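Local coordinates for protein beta-glucanase (Bacteroides thetaiotaomicron, PDB 6EUG) that uses its family 43 domain, the part present here, probably to hydrolyse beta-1,3-linked galactose in the breakdown of arabinogalactan, at residues 210-215 and 225-230; 237-242 and 252-257; 137-142 and 158-163. All blocks are in the same frame, centred on the assembly; numbering follows the deposited sequence. Where two conformers were deposited one is given.

Contact 1. Residues 210-215 and 225-230; sequences QMSRDM and AYHIYS. With GIM (glucoimidazole), chain B.
Met215 and Tyr229 form an antiparallel non-hydrogen-bonded pair at the start of one blade of the five-bladed beta-propeller of family 43. Residues 210-214 lead into this pair as a loop, and Asp214 ends it in the ligand pocket. The tight part is where the loop runs against the end of strand 225-230, around Ser230 and Tyr229. Ser230 N bonds to Asp214 O at 2.8 Å, and Arg213 N bonds to Ser230 O at 3.1 Å, so two backbone bonds hold the turn of the loop just before the pocket. Ser212 OG, anti to its own N (chi1 -175°), comes within 3.3 Å of Tyr229 CB and 3.5 Å of His227 CE1. It meets both rings obliquely. Met211 O comes to the edge of the Tyr229 ring at CD2, and Ser231 OG bonds to the same oxygen. The His227 ring is covered on one face by Tyr229 CD1, 3.5 Å above its plane and over its centre. Its ND1 is bonded to His249. The Met215 chain crosses this histidine at about a right angle, bringing Met215 SD to 3.7 Å from His227 NE2.

Away from the strand the contact is looser. Arg213 is partly exposed, and its chain runs off to bond Tyr136 O and Asn234. Gln210 and Asp214 remain buried but send their polar ends away from the strand. Gln210 turns its amide to Gln238 and Val202 O; Gln210 CB comes no nearer than 4.2 Å to Tyr229 OH. Asp214 directs its carboxylate into the glucoimidazole site. There Asp214 OD2 accepts a hydrogen bond from the ligand and a second from Ala264 N. The ligand bond, from O2 of glucoimidazole to Asp214 OD2, is 2.7 Å long.

Contact 2. Residues 237-242 and 252-257; sequences LQIAEL and KYIRIF
The Gln238 amide and the Tyr253 ring lie side by side on one face of the sheet and point the same way. Their planes are 40° apart. Gln238 OE1 approaches Tyr253 CE2 obliquely at 3.4 Å, so this is not a flat stack. The Gln238 chain is extended beyond CG and reaches along the ring. OE1 is bonded to Tyr229 OH, and NE2 to Glu232 and Gln210, which together fix the amide's rotation. Tyr253 OH bonds to Ala165 O. At the base of the Tyr253 side chain, Tyr253 CB rests 3.9 Å from Ala240 CB. The Gln238 amide also stands steeply to the Arg255 guanidinium, which leaves the contact for a salt bridge with Glu232.

The opposite face is aliphatic. Ile256 CG1 meets Leu237 CB at 3.8 Å, and Ile239 CD1 meets Ile256 CD1 at 4.1 Å. Backbone bonds join the hydrogen-bonded pairs Leu237 with Ile256 and Ile239 with Ile254. Glu241 N adds a bond to Lys252 O. A water sits 2.8 Å from both Glu241 O and Lys252 O. Lys252 is exposed here, and Lys252 NZ is 4.2 Å from Glu241 OE2, too far for a salt bridge. Glu241 OE2 forms a salt bridge with Lys224, and Glu241 OE1 is hydrogen-bonded to Thr250.

Strand 252-256 is the outermost strand of its four-stranded propeller blade. Strand 225-231 flanks strand 236-242 on its other edge, while helix 200-205 touches Tyr253 and Arg255.

Contact 3. Residues 137-142 and 158-163; sequences GPARAA and SGRVNP
Arg160 reaches back along residues 137-139 and bonds two of their carbonyls in succession. Its CG is anti to its carbonyl carbon (chi1 -69°) and the chain is extended as far as NE. This lays the guanidinium edge beside the loop. Arg160 NE bonds nearly straight to Pro138 O at 2.9 Å, although it stands above that carbonyl's plane. Arg160 NH2 makes a weak, bent bond to Gly137 O at 3.0 Å.

Arg140 is also extended, and lies over the Gly159 backbone. Arg140 NH1 donates in the guanidinium plane to Ser158 OG at 3.0 Å. The serine hydroxyl sits between its own N and carbonyl carbon (chi1 77°), on the face shared with Ala142, whose CB packs 3.9 Å from Ser158 CB. Ala141 and Gly159 are the hydrogen-bonded pair of the hairpin formed by strands 140-146 and 154-159.

The two arginines therefore work differently. Arg160 donates hydrogen bonds to neutral backbone oxygens, and its ion pair with Asp205 is long and weak. Arg140 meets a hydroxyl that is also bonded to Asp102, so Ser158 may relay some polarisation between the arginine and that carboxylate, whose direct ion pair with Arg140 is long and weak.

In the fold
Contact 1 lies between the other two. Its centre is about 8 Å from that of contact 2 and about 9 Å from that of contact 3, while the centres of contacts 2 and 3 are about 14 Å apart. Contacts 1 and 2 belong to one blade, where His227 O and Ala240 N are 2.9 Å apart in a probable hydrogen bond. Contact 3 belongs to the preceding blade. The loop 210-214 joins them through two probable hydrogen bonds, Gln210 N to Val161 O at 2.8 Å and Ser212 N to Ala139 O at 2.9 Å. Only contact 1 touches glucoimidazole. The side chains of Leu237 and Ala139 are each about 11 Å from the ligand, which also bonds Glu110, Arg111 and Gln320.

Contact 1. Residues 210-215 and 225-230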
# COMPACT_ATOMS: atom_id res chain seq x y z
N GLN A 210 6.47 13.48 -7.92
CA GLN A 210 6.85 12.92 -6.63
C GLN A 210 6.99 11.40 -6.73
O GLN A 210 6.23 10.73 -7.47
CB GLN A 210 5.82 13.30 -5.56
CG GLN A 210 5.67 14.81 -5.38
CD GLN A 210 6.95 15.48 -4.94
OE1 GLN A 210 7.53 15.08 -3.92
NE2 GLN A 210 7.40 16.52 -5.70
N MET A 211 7.97 10.86 -5.99
CA MET A 211 8.26 9.44 -6.00
C MET A 211 7.16 8.66 -5.32
O MET A 211 6.53 9.16 -4.41
CB MET A 211 9.59 9.14 -5.29
CG MET A 211 10.83 9.74 -5.97
SD MET A 211 12.34 9.60 -5.01
CE MET A 211 12.62 7.83 -5.03
N SER A 212 6.89 7.45 -5.82
CA SER A 212 5.88 6.54 -5.22
C SER A 212 6.42 5.14 -5.18
O SER A 212 6.70 4.59 -6.24
CB SER A 212 4.57 6.58 -6.07
OG SER A 212 3.51 5.82 -5.48
N ARG A 213 6.60 4.59 -3.97
CA ARG A 213 7.00 3.20 -3.78
C ARG A 213 5.88 2.41 -3.08
O ARG A 213 4.84 2.18 -3.71
CB ARG A 213 8.42 3.08 -3.17
CG ARG A 213 9.51 3.65 -4.05
CD ARG A 213 10.82 2.88 -3.87
NE ARG A 213 11.98 3.41 -4.61
CZ ARG A 213 12.88 4.26 -4.11
NH1 ARG A 213 12.74 4.79 -2.88
NH2 ARG A 213 13.91 4.64 -4.87
N ASP A 214 6.02 2.03 -1.81
CA ASP A 214 4.93 1.36 -1.10
C ASP A 214 3.68 2.29 -1.15
O ASP A 214 3.81 3.53 -1.05
CB ASP A 214 5.25 1.08 0.37
CG ASP A 214 6.25 -0.04 0.58
OD1 ASP A 214 6.77 -0.68 -0.37
OD2 ASP A 214 6.49 -0.34 1.78
N MET A 215 2.52 1.67 -1.37
CA MET A 215 1.25 2.42 -1.59
C MET A 215 -0.01 1.65 -1.22
O MET A 215 -0.02 0.42 -1.10
CB MET A 215 1.16 2.88 -3.06
CG MET A 215 1.25 1.78 -4.12
SD MET A 215 0.18 1.92 -5.57
CE MET A 215 -1.38 1.45 -4.80
N ALA A 225 -11.73 9.09 -4.15
CA ALA A 225 -10.66 8.11 -3.87
C ALA A 225 -9.30 8.80 -3.68
O ALA A 225 -9.04 9.83 -4.29
CB ALA A 225 -10.58 7.06 -4.98
N TYR A 226 -8.44 8.17 -2.86
CA TYR A 226 -7.12 8.67 -2.51
C TYR A 226 -6.04 7.61 -2.71
O TYR A 226 -6.24 6.42 -2.36
CB TYR A 226 -7.05 9.21 -1.05
CG TYR A 226 -8.05 10.36 -0.83
CD1 TYR A 226 -9.37 10.11 -0.50
CD2 TYR A 226 -7.65 11.70 -0.98
CE1 TYR A 226 -10.29 11.15 -0.35
CE2 TYR A 226 -8.56 12.72 -0.84
CZ TYR A 226 -9.87 12.45 -0.51
OH TYR A 226 -10.74 13.49 -0.37
N HIS A 227 -4.92 8.07 -3.24
CA HIS A 227 -3.66 7.30 -3.43
C HIS A 227 -2.67 7.75 -2.32
O HIS A 227 -2.28 8.93 -2.25
CB HIS A 227 -3.14 7.53 -4.85
CG HIS A 227 -1.81 6.88 -5.17
ND1 HIS A 227 -0.88 7.47 -6.00
CD2 HIS A 227 -1.27 5.72 -4.76
CE1 HIS A 227 0.18 6.68 -6.10
NE2 HIS A 227 -0.04 5.61 -5.34
N ILE A 228 -2.30 6.80 -1.47
CA ILE A 228 -1.47 7.03 -0.27
C ILE A 228 -0.14 6.31 -0.54
O ILE A 228 -0.15 5.12 -0.84
CB ILE A 228 -2.13 6.49 1.00
CG1 ILE A 228 -3.44 7.27 1.27
CG2 ILE A 228 -1.20 6.70 2.20
CD1 ILE A 228 -4.42 6.62 2.19
N TYR A 229 0.97 7.01 -0.47
CA TYR A 229 2.27 6.39 -0.85
C TYR A 229 3.50 6.93 -0.14
O TYR A 229 3.52 8.08 0.29
CB TYR A 229 2.46 6.48 -2.39
CG TYR A 229 2.37 7.92 -2.91
CD1 TYR A 229 1.12 8.53 -3.18
CD2 TYR A 229 3.53 8.73 -3.05
CE1 TYR A 229 1.05 9.84 -3.61
CE2 TYR A 229 3.45 10.04 -3.49
CZ TYR A 229 2.21 10.62 -3.72
OH TYR A 229 2.14 11.94 -4.10
N SER A 230 4.53 6.08 -0.05
CA SER A 230 5.83 6.47 0.47
C SER A 230 6.58 7.23 -0.65
O SER A 230 6.74 6.72 -1.76
CB SER A 230 6.62 5.25 0.96
OG SER A 230 5.90 4.53 1.96
C1 GIM B . 10.15 -2.97 1.29
C2 GIM B . 8.73 -2.90 0.85
N10 GIM B . 11.09 -3.79 0.80
C3 GIM B . 8.39 -4.16 0.03
C4 GIM B . 9.55 -4.44 -0.98
C5 GIM B . 10.83 -4.83 -0.23
C6 GIM B . 12.03 -5.02 -1.15
C7 GIM B . 12.02 -2.49 2.34
C8 GIM B . 12.26 -3.52 1.45
N1 GIM B . 10.71 -2.16 2.23
O3 GIM B . 7.17 -3.97 -0.71
O2 GIM B . 7.91 -2.60 2.01
O4 GIM B . 9.82 -3.34 -1.88
O6 GIM B . 12.43 -3.78 -1.71

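Contact 2. Residues 237-242 and 252-257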
# COMPACT_ATOMS: atom_id res chain seq x y z
N LEU A 237 5.45 10.38 3.84
CA LEU A 237 4.20 9.89 3.23
C LEU A 237 3.49 11.03 2.49
O LEU A 237 3.51 12.17 2.96
CB LEU A 237 3.22 9.37 4.26
CG LEU A 237 3.49 8.01 4.89
CD1 LEU A 237 2.55 7.85 6.06
CD2 LEU A 237 3.30 6.89 3.87
N GLN A 238 2.88 10.71 1.34
CA GLN A 238 2.00 11.66 0.64
C GLN A 238 0.61 11.05 0.40
O GLN A 238 0.49 9.82 0.27
CB GLN A 238 2.64 12.20 -0.65
CG GLN A 238 3.88 13.07 -0.41
CD GLN A 238 4.57 13.56 -1.68
OE1 GLN A 238 4.05 13.34 -2.79
NE2 GLN A 238 5.76 14.20 -1.53
N ILE A 239 -0.43 11.92 0.43
CA ILE A 239 -1.83 11.53 0.20
C ILE A 239 -2.34 12.41 -0.92
O ILE A 239 -2.37 13.64 -0.74
CB ILE A 239 -2.72 11.72 1.45
CG1 ILE A 239 -2.11 10.97 2.64
CG2 ILE A 239 -4.16 11.28 1.17
CD1 ILE A 239 -2.92 11.03 3.94
N ALA A 240 -2.73 11.79 -2.04
CA ALA A 240 -3.12 12.49 -3.29
C ALA A 240 -4.54 12.12 -3.74
O ALA A 240 -4.87 10.94 -3.92
CB ALA A 240 -2.14 12.17 -4.41
N GLU A 241 -5.38 13.13 -3.94
CA GLU A 241 -6.71 12.94 -4.50
C GLU A 241 -6.68 12.40 -5.96
O GLU A 241 -5.95 12.93 -6.81
CB GLU A 241 -7.43 14.28 -4.45
CG GLU A 241 -8.89 14.27 -4.89
CD GLU A 241 -9.48 15.66 -5.04
OE1 GLU A 241 -8.85 16.53 -5.73
OE2 GLU A 241 -10.58 15.89 -4.50
N LEU A 242 -7.54 11.43 -6.25
CA LEU A 242 -7.77 10.93 -7.63
C LEU A 242 -8.93 11.67 -8.33
O LEU A 242 -9.87 12.16 -7.69
CB LEU A 242 -8.05 9.42 -7.59
CG LEU A 242 -6.88 8.56 -7.07
CD1 LEU A 242 -7.26 7.09 -7.16
CD2 LEU A 242 -5.56 8.82 -7.79
N LYS A 252 -4.17 17.86 -6.20
CA LYS A 252 -4.38 18.19 -4.80
C LYS A 252 -3.79 17.06 -3.96
O LYS A 252 -4.18 15.88 -4.12
CB LYS A 252 -5.89 18.36 -4.51
CG LYS A 252 -6.22 18.81 -3.11
CD LYS A 252 -7.70 18.68 -2.76
CE LYS A 252 -8.58 19.54 -3.62
NZ LYS A 252 -9.90 19.72 -2.93
N TYR A 253 -2.82 17.40 -3.11
CA TYR A 253 -2.16 16.42 -2.23
C TYR A 253 -1.53 17.06 -1.01
O TYR A 253 -1.24 18.27 -1.05
CB TYR A 253 -1.08 15.60 -2.96
CG TYR A 253 0.25 16.26 -3.34
CD1 TYR A 253 0.33 17.18 -4.38
CD2 TYR A 253 1.46 15.91 -2.68
CE1 TYR A 253 1.55 17.75 -4.76
CE2 TYR A 253 2.69 16.47 -3.04
CZ TYR A 253 2.74 17.38 -4.09
OH TYR A 253 3.98 17.93 -4.45
N ILE A 254 -1.29 16.24 0.02
CA ILE A 254 -0.55 16.67 1.23
C ILE A 254 0.68 15.76 1.47
O ILE A 254 0.77 14.64 0.93
CB ILE A 254 -1.44 16.74 2.50
CG1 ILE A 254 -1.96 15.35 2.94
CG2 ILE A 254 -2.54 17.76 2.29
CD1 ILE A 254 -2.59 15.28 4.33
N ARG A 255 1.60 16.23 2.31
CA ARG A 255 2.75 15.45 2.76
C ARG A 255 2.73 15.42 4.30
O ARG A 255 2.45 16.44 4.95
CB ARG A 255 4.06 16.01 2.18
CG ARG A 255 4.52 17.38 2.68
CD ARG A 255 5.73 17.90 1.91
NE ARG A 255 7.00 17.24 2.24
CZ ARG A 255 7.89 17.66 3.14
NH1 ARG A 255 7.68 18.75 3.86
NH2 ARG A 255 9.03 16.98 3.28
N ILE A 256 3.00 14.25 4.88
CA ILE A 256 2.92 14.06 6.32
C ILE A 256 4.10 13.24 6.84
O ILE A 256 4.70 12.42 6.11
CB ILE A 256 1.58 13.42 6.78
CG1 ILE A 256 1.33 12.07 6.06
CG2 ILE A 256 0.41 14.39 6.55
CD1 ILE A 256 0.14 11.29 6.62
N PHE A 257 4.46 13.49 8.10
CA PHE A 257 5.59 12.80 8.75
C PHE A 257 6.88 12.83 7.96
O PHE A 257 7.51 11.78 7.73
CB PHE A 257 5.22 11.35 9.23
CG PHE A 257 3.99 11.34 10.09
CD1 PHE A 257 4.06 11.85 11.38
CD2 PHE A 257 2.76 10.90 9.59
CE1 PHE A 257 2.92 11.96 12.16
CE2 PHE A 257 1.62 11.01 10.37
CZ PHE A 257 1.71 11.56 11.67
O HOH W 1 -3.71 14.55 -6.52

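Contact 3. Residues 137-142 and 158-163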
# COMPACT_ATOMS: atom_id res chain seq x y z
N GLY A 137 15.07 2.60 -8.77
CA GLY A 137 15.21 3.99 -9.18
C GLY A 137 13.96 4.74 -9.63
O GLY A 137 13.68 5.80 -9.11
N PRO A 138 13.21 4.19 -10.62
CA PRO A 138 12.08 4.96 -11.17
C PRO A 138 10.97 5.42 -10.20
O PRO A 138 10.38 6.47 -10.41
CB PRO A 138 11.54 4.04 -12.28
CG PRO A 138 12.75 3.25 -12.70
CD PRO A 138 13.53 3.02 -11.44
N ALA A 139 10.65 4.59 -9.19
CA ALA A 139 9.69 4.92 -8.14
C ALA A 139 8.36 5.41 -8.70
O ALA A 139 7.94 6.55 -8.41
CB ALA A 139 10.30 5.93 -7.15
N ARG A 140 7.71 4.55 -9.50
CA ARG A 140 6.45 4.90 -10.16
C ARG A 140 5.20 4.21 -9.57
O ARG A 140 5.28 3.14 -8.90
CB ARG A 140 6.52 4.53 -11.64
CG ARG A 140 7.55 5.28 -12.48
CD ARG A 140 7.41 4.94 -13.97
NE ARG A 140 8.30 5.76 -14.79
CZ ARG A 140 8.22 5.88 -16.11
NH1 ARG A 140 7.26 5.28 -16.80
NH2 ARG A 140 9.11 6.62 -16.75
N ALA A 141 4.05 4.86 -9.80
CA ALA A 141 2.76 4.20 -9.66
C ALA A 141 2.22 3.92 -11.05
O ALA A 141 2.36 4.74 -11.95
CB ALA A 141 1.78 5.04 -8.87
N ALA A 142 1.59 2.77 -11.19
CA ALA A 142 0.91 2.39 -12.45
C ALA A 142 -0.59 2.17 -12.25
O ALA A 142 -1.00 1.75 -11.18
CB ALA A 142 1.54 1.13 -13.00
N SER A 158 1.94 4.73 -16.47
CA SER A 158 2.71 4.78 -15.22
C SER A 158 3.47 6.08 -15.15
O SER A 158 3.71 6.75 -16.18
CB SER A 158 3.68 3.58 -15.08
OG SER A 158 4.85 3.72 -15.89
N GLY A 159 3.86 6.47 -13.94
CA GLY A 159 4.64 7.68 -13.78
C GLY A 159 4.82 8.03 -12.32
O GLY A 159 4.18 7.45 -11.44
N ARG A 160 5.70 9.01 -12.07
CA ARG A 160 5.76 9.70 -10.79
C ARG A 160 4.52 10.63 -10.69
O ARG A 160 3.82 10.90 -11.70
CB ARG A 160 7.10 10.44 -10.60
CG ARG A 160 8.32 9.53 -10.42
CD ARG A 160 9.59 10.28 -10.04
NE ARG A 160 10.69 9.33 -9.82
CZ ARG A 160 11.92 9.64 -9.44
NH1 ARG A 160 12.26 10.90 -9.25
NH2 ARG A 160 12.82 8.69 -9.24
N VAL A 161 4.27 11.13 -9.49
CA VAL A 161 2.96 11.71 -9.16
C VAL A 161 2.93 13.24 -9.18
O VAL A 161 3.74 13.90 -8.55
CB VAL A 161 2.45 11.19 -7.80
CG1 VAL A 161 1.05 11.70 -7.51
CG2 VAL A 161 2.50 9.65 -7.70
N ASN A 162 1.92 13.79 -9.89
CA ASN A 162 1.63 15.23 -9.91
C ASN A 162 2.81 16.14 -10.34
O ASN A 162 3.16 17.09 -9.62
CB ASN A 162 1.04 15.72 -8.56
CG ASN A 162 -0.39 15.25 -8.29
OD1 ASN A 162 -0.71 14.79 -7.16
ND2 ASN A 162 -1.26 15.36 -9.30
N PRO A 163 3.41 15.87 -11.52
CA PRO A 163 4.46 16.81 -12.02
C PRO A 163 4.04 18.29 -11.99
O PRO A 163 2.88 18.62 -12.35
CB PRO A 163 4.74 16.30 -13.44
CG PRO A 163 3.53 15.53 -13.83
CD PRO A 163 3.04 14.89 -12.56